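Local structure of lipoprotein (Clostridioides difficile, 7RAG) at residues 16-19 and 20-24; 78-81 and 82-85. The protein binds the CwlD cortex amidase in a complex and allosterically activates it during spore formation. One frame throughout, in Å; residues are numbered along the deposited sequence.

Contact 1 (16-19 and 20-24); sequences QKQI and SDMNY
K17 and D21, one turn apart near the C-terminal end of helix 8-21, illustrate how opposite charges can lie close without forming a salt bridge. The lysine chain leaves with CG anti to the backbone nitrogen (chi1 166°) and is bent twice further on, so that its aliphatic part, not its ammonium group, runs past the carboxylate. D21 OD2 lies 3.2 Å from K17 CE, whereas K17 NZ remains 4.5 Å from D21 OD2. Any attraction between the charges probably acts at longer range, while methylenes lie against the carboxylate oxygen.

The backbone bonds become weaker toward the helix end. S20 N donates to Q16 O over 2.9 Å, and D21 N reaches K17 O at 3.1 Å with a fairly straight N-H...O angle of 164°. Beyond them M22 N is shared, making only weak bonds to Q18 O and I19 O.

Apolar contact gathers around M22, a selenomethionine. Its CB points back to the helix, and a bend at chi3 (-94°) brings the terminal methyl back against the last turn. There M22 CE touches Q18 CG at 3.7 Å and I19 CG2 at 3.9 Å, and approaches Q18 O to 3.3 Å. Y173 of the second subunit, another copy of this protein, packs on both Q18 and M22, while Q18 NE2 bonds to the T147 carbonyl there.

The carboxylate of D21 sits where the helix dipole would be unfavourable to it, with OD2 only 3.2 Å from the acceptor K17 O. The nearby charge of K17 probably offsets part of that cost, while the methyl of M22 joins Q18 and I19 in an apolar patch that Y173 and L109 of the second subunit pack against.

Contact 2 (78-81 and 82-85); sequences VKNP and KISD
S84 and D85 both face N80 across the hairpin, and S84 takes up left-handed backbone angles (phi 56°, psi 47°) at a position that glycine more often occupies. S84 and D85 together fit a G1 beta bulge opposite N80. N80 and D85 form an antiparallel hydrogen-bonded pair in which N80 N donates to D85 O and D85 N returns a nearly straight bond to N80 O, each at 2.9 Å. N80 O also receives a weak bond from I83 N, while P81 O accepts S84 N at 3.0 Å, so successive turns overlap in the loop.

This is the beta-hairpin connection between strands 75-80 and 85-90, the latter outermost in its antiparallel sheet within this chain. The N80 side chain adds a bond across the turn. With CG anti to the backbone nitrogen (chi1 -176°), the carboxamide swings over the turn, where OD1 accepts K82 N at 3.2 Å in an Asx turn, the donor standing well above the amide's carbonyl plane. K67 NZ supplies a second bond to OD1, which would hold the amide's rotation. Its other branch, N80 ND2, lies against the end of I83, 3.8 Å from CD1.

The end of the hairpin meets the amidase. The carboxylate of D85 uses both oxygens there, in a salt bridge to R145 and a hydrogen bond to W199 of the amidase chain, while K82 NZ forms a salt bridge with E195 of the amidase chain. The same tryptophan packs against V78, N80 and I83.

Both contacts are local and only partly buried, but they lie on opposite sides of the chain's centre, with nearest atoms about 24 Å apart. They share no secondary-structure element: contact 1 belongs to the N-terminal helix, contact 2 to a hairpin of the first antiparallel sheet. In the helix, charges lie near each other without pairing, and the buried portion is apolar; in the hairpin, a buried amide organises the turn while charged groups pair outward. Their surroundings differ accordingly. Part of 16-24 packs against a second copy of the lipoprotein, whereas 78-85 meets the amidase, placing one at the homotypic interface and the other at the enzyme interface.

Contact 1 (16-19 and 20-24)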
loop_
_atom_site.group_PDB
_atom_site.type_symbol
_atom_site.label_atom_id
_atom_site.label_comp_id
_atom_site.label_asym_id
_atom_site.label_seq_id
_atom_site.Cartn_x
_atom_site.Cartn_y
_atom_site.Cartn_z
ATOM N N GLN A 16 10.114 -29.847 3.988
ATOM C CA GLN A 16 8.961 -29.113 4.506
ATOM C C GLN A 16 9.325 -28.319 5.753
ATOM O O GLN A 16 8.926 -27.156 5.908
ATOM C CB GLN A 16 7.830 -30.075 4.844
ATOM C CG GLN A 16 7.165 -30.760 3.683
ATOM C CD GLN A 16 6.080 -31.710 4.177
ATOM O OE1 GLN A 16 6.302 -32.491 5.113
ATOM N NE2 GLN A 16 4.892 -31.624 3.579
ATOM N N LYS A 17 10.069 -28.942 6.665
ATOM C CA LYS A 17 10.495 -28.237 7.867
ATOM C C LYS A 17 11.404 -27.065 7.521
ATOM O O LYS A 17 11.271 -25.975 8.089
ATOM C CB LYS A 17 11.190 -29.217 8.807
ATOM C CG LYS A 17 11.976 -28.581 9.923
ATOM C CD LYS A 17 11.104 -28.251 11.104
ATOM C CE LYS A 17 11.951 -28.083 12.357
ATOM N NZ LYS A 17 12.812 -29.281 12.659
ATOM N N GLN A 18 12.332 -27.270 6.580
ATOM C CA GLN A 18 13.271 -26.213 6.227
ATOM C C GLN A 18 12.552 -25.016 5.623
ATOM O O GLN A 18 12.818 -23.871 5.997
ATOM C CB GLN A 18 14.340 -26.750 5.264
ATOM C CG GLN A 18 15.421 -25.720 4.933
ATOM C CD GLN A 18 16.705 -26.328 4.382
ATOM O OE1 GLN A 18 17.247 -27.292 4.936
ATOM N NE2 GLN A 18 17.200 -25.761 3.281
ATOM N N ILE A 19 11.621 -25.247 4.700
ATOM C CA ILE A 19 10.970 -24.088 4.097
ATOM C C ILE A 19 9.906 -23.485 5.012
ATOM O O ILE A 19 9.591 -22.296 4.874
ATOM C CB ILE A 19 10.358 -24.407 2.723
ATOM C CG1 ILE A 19 9.307 -25.511 2.829
ATOM C CG2 ILE A 19 11.445 -24.787 1.745
ATOM C CD1 ILE A 19 8.569 -25.762 1.534
ATOM N N SER A 20 9.360 -24.259 5.957
ATOM C CA SER A 20 8.367 -23.701 6.866
ATOM C C SER A 20 8.994 -22.719 7.851
ATOM O O SER A 20 8.422 -21.657 8.122
ATOM C CB SER A 20 7.652 -24.823 7.609
ATOM O OG SER A 20 6.334 -24.424 7.939
ATOM N N ASP A 21 10.165 -23.053 8.397
ATOM C CA ASP A 21 10.839 -22.183 9.357
ATOM C C ASP A 21 11.519 -20.998 8.701
ATOM O O ASP A 21 11.970 -20.090 9.402
ATOM C CB ASP A 21 11.865 -22.974 10.159
ATOM C CG ASP A 21 11.249 -24.160 10.862
ATOM O OD1 ASP A 21 10.034 -24.095 11.168
ATOM O OD2 ASP A 21 11.968 -25.159 11.112
HETATM N N MSE A 22 11.612 -20.991 7.391
HETATM C CA MSE A 22 12.243 -19.918 6.666
HETATM C C MSE A 22 11.561 -18.607 7.021
HETATM O O MSE A 22 10.347 -18.526 6.974
HETATM C CB MSE A 22 12.127 -20.207 5.172
HETATM C CG MSE A 22 13.349 -19.962 4.346
HETATM SE SE MSE A 22 13.222 -21.040 2.696
HETATM C CE MSE A 22 14.233 -22.620 3.296
ATOM N N ASN A 23 12.326 -17.591 7.393
ATOM C CA ASN A 23 11.789 -16.250 7.571
ATOM C C ASN A 23 12.327 -15.283 6.533
ATOM O O ASN A 23 11.821 -14.160 6.426
ATOM C CB ASN A 23 12.113 -15.715 8.979
ATOM C CG ASN A 23 11.306 -16.412 10.086
ATOM O OD1 ASN A 23 10.129 -16.770 9.901
ATOM N ND2 ASN A 23 11.945 -16.614 11.242
ATOM N N TYR A 24 13.339 -15.695 5.780
ATOM C CA TYR A 24 13.939 -14.901 4.726
ATOM C C TYR A 24 14.595 -15.856 3.738
ATOM O O TYR A 24 15.183 -16.862 4.134
ATOM C CB TYR A 24 14.973 -13.930 5.293
ATOM C CG TYR A 24 15.824 -13.277 4.236
ATOM C CD1 TYR A 24 15.456 -12.054 3.688
ATOM C CD2 TYR A 24 16.985 -13.891 3.764
ATOM C CE1 TYR A 24 16.224 -11.448 2.714
ATOM C CE2 TYR A 24 17.756 -13.301 2.783
ATOM C CZ TYR A 24 17.371 -12.076 2.264
ATOM O OH TYR A 24 18.142 -11.471 1.297
#

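Contact 2 (78-81 and 82-85)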
loop_
_atom_site.group_PDB
_atom_site.type_symbol
_atom_site.label_atom_id
_atom_site.label_comp_id
_atom_site.label_asym_id
_atom_site.label_seq_id
_atom_site.Cartn_x
_atom_site.Cartn_y
_atom_site.Cartn_z
ATOM N N VAL A 78 -4.468 4.398 7.830
ATOM C CA VAL A 78 -5.322 4.984 8.848
ATOM C C VAL A 78 -6.682 5.178 8.198
ATOM O O VAL A 78 -6.790 5.858 7.171
ATOM C CB VAL A 78 -4.732 6.306 9.371
ATOM C CG1 VAL A 78 -5.525 6.844 10.537
ATOM C CG2 VAL A 78 -3.286 6.103 9.764
ATOM N N LYS A 79 -7.709 4.553 8.759
ATOM C CA LYS A 79 -8.995 4.426 8.086
ATOM C C LYS A 79 -10.109 5.009 8.940
ATOM O O LYS A 79 -10.235 4.659 10.121
ATOM C CB LYS A 79 -9.294 2.958 7.765
ATOM C CG LYS A 79 -8.480 2.410 6.602
ATOM C CD LYS A 79 -8.951 1.044 6.185
ATOM C CE LYS A 79 -8.091 0.499 5.051
ATOM N NZ LYS A 79 -7.840 -0.956 5.224
ATOM N N ASN A 80 -10.899 5.905 8.347
ATOM C CA ASN A 80 -12.167 6.350 8.925
ATOM C C ASN A 80 -13.273 5.974 7.952
ATOM O O ASN A 80 -13.516 6.702 6.970
ATOM C CB ASN A 80 -12.194 7.852 9.202
ATOM C CG ASN A 80 -13.490 8.300 9.902
ATOM O OD1 ASN A 80 -14.336 7.470 10.260
ATOM N ND2 ASN A 80 -13.634 9.604 10.123
ATOM N N PRO A 81 -13.975 4.861 8.186
ATOM C CA PRO A 81 -14.990 4.422 7.221
ATOM C C PRO A 81 -16.257 5.243 7.277
ATOM O O PRO A 81 -17.020 5.233 6.307
ATOM C CB PRO A 81 -15.235 2.967 7.622
ATOM C CG PRO A 81 -15.013 2.964 9.113
ATOM C CD PRO A 81 -13.946 4.006 9.390
ATOM N N LYS A 82 -16.487 5.992 8.358
ATOM C CA LYS A 82 -17.656 6.861 8.439
ATOM C C LYS A 82 -17.679 7.892 7.311
ATOM O O LYS A 82 -18.740 8.452 7.020
ATOM C CB LYS A 82 -17.696 7.560 9.812
ATOM C CG LYS A 82 -19.054 8.154 10.212
ATOM C CD LYS A 82 -19.011 8.785 11.611
ATOM C CE LYS A 82 -19.186 7.732 12.721
ATOM N NZ LYS A 82 -19.243 8.280 14.131
ATOM N N ILE A 83 -16.538 8.173 6.679
ATOM C CA ILE A 83 -16.492 9.097 5.548
ATOM C C ILE A 83 -15.705 8.457 4.416
ATOM O O ILE A 83 -15.317 9.135 3.456
ATOM C CB ILE A 83 -15.882 10.458 5.935
ATOM C CG1 ILE A 83 -14.459 10.279 6.460
ATOM C CG2 ILE A 83 -16.747 11.164 6.964
ATOM C CD1 ILE A 83 -13.827 11.577 6.904
ATOM N N SER A 84 -15.464 7.149 4.525
ATOM C CA SER A 84 -14.766 6.385 3.491
ATOM C C SER A 84 -13.394 6.988 3.182
ATOM O O SER A 84 -13.024 7.180 2.021
ATOM C CB SER A 84 -15.614 6.286 2.217
ATOM O OG SER A 84 -16.931 5.858 2.518
ATOM N N ASP A 85 -12.633 7.289 4.234
ATOM C CA ASP A 85 -11.303 7.857 4.076
ATOM C C ASP A 85 -10.237 6.834 4.445
ATOM O O ASP A 85 -10.327 6.177 5.488
ATOM C CB ASP A 85 -11.120 9.117 4.911
ATOM C CG ASP A 85 -9.936 9.936 4.433
ATOM O OD1 ASP A 85 -9.574 9.771 3.242
ATOM O OD2 ASP A 85 -9.357 10.721 5.228
#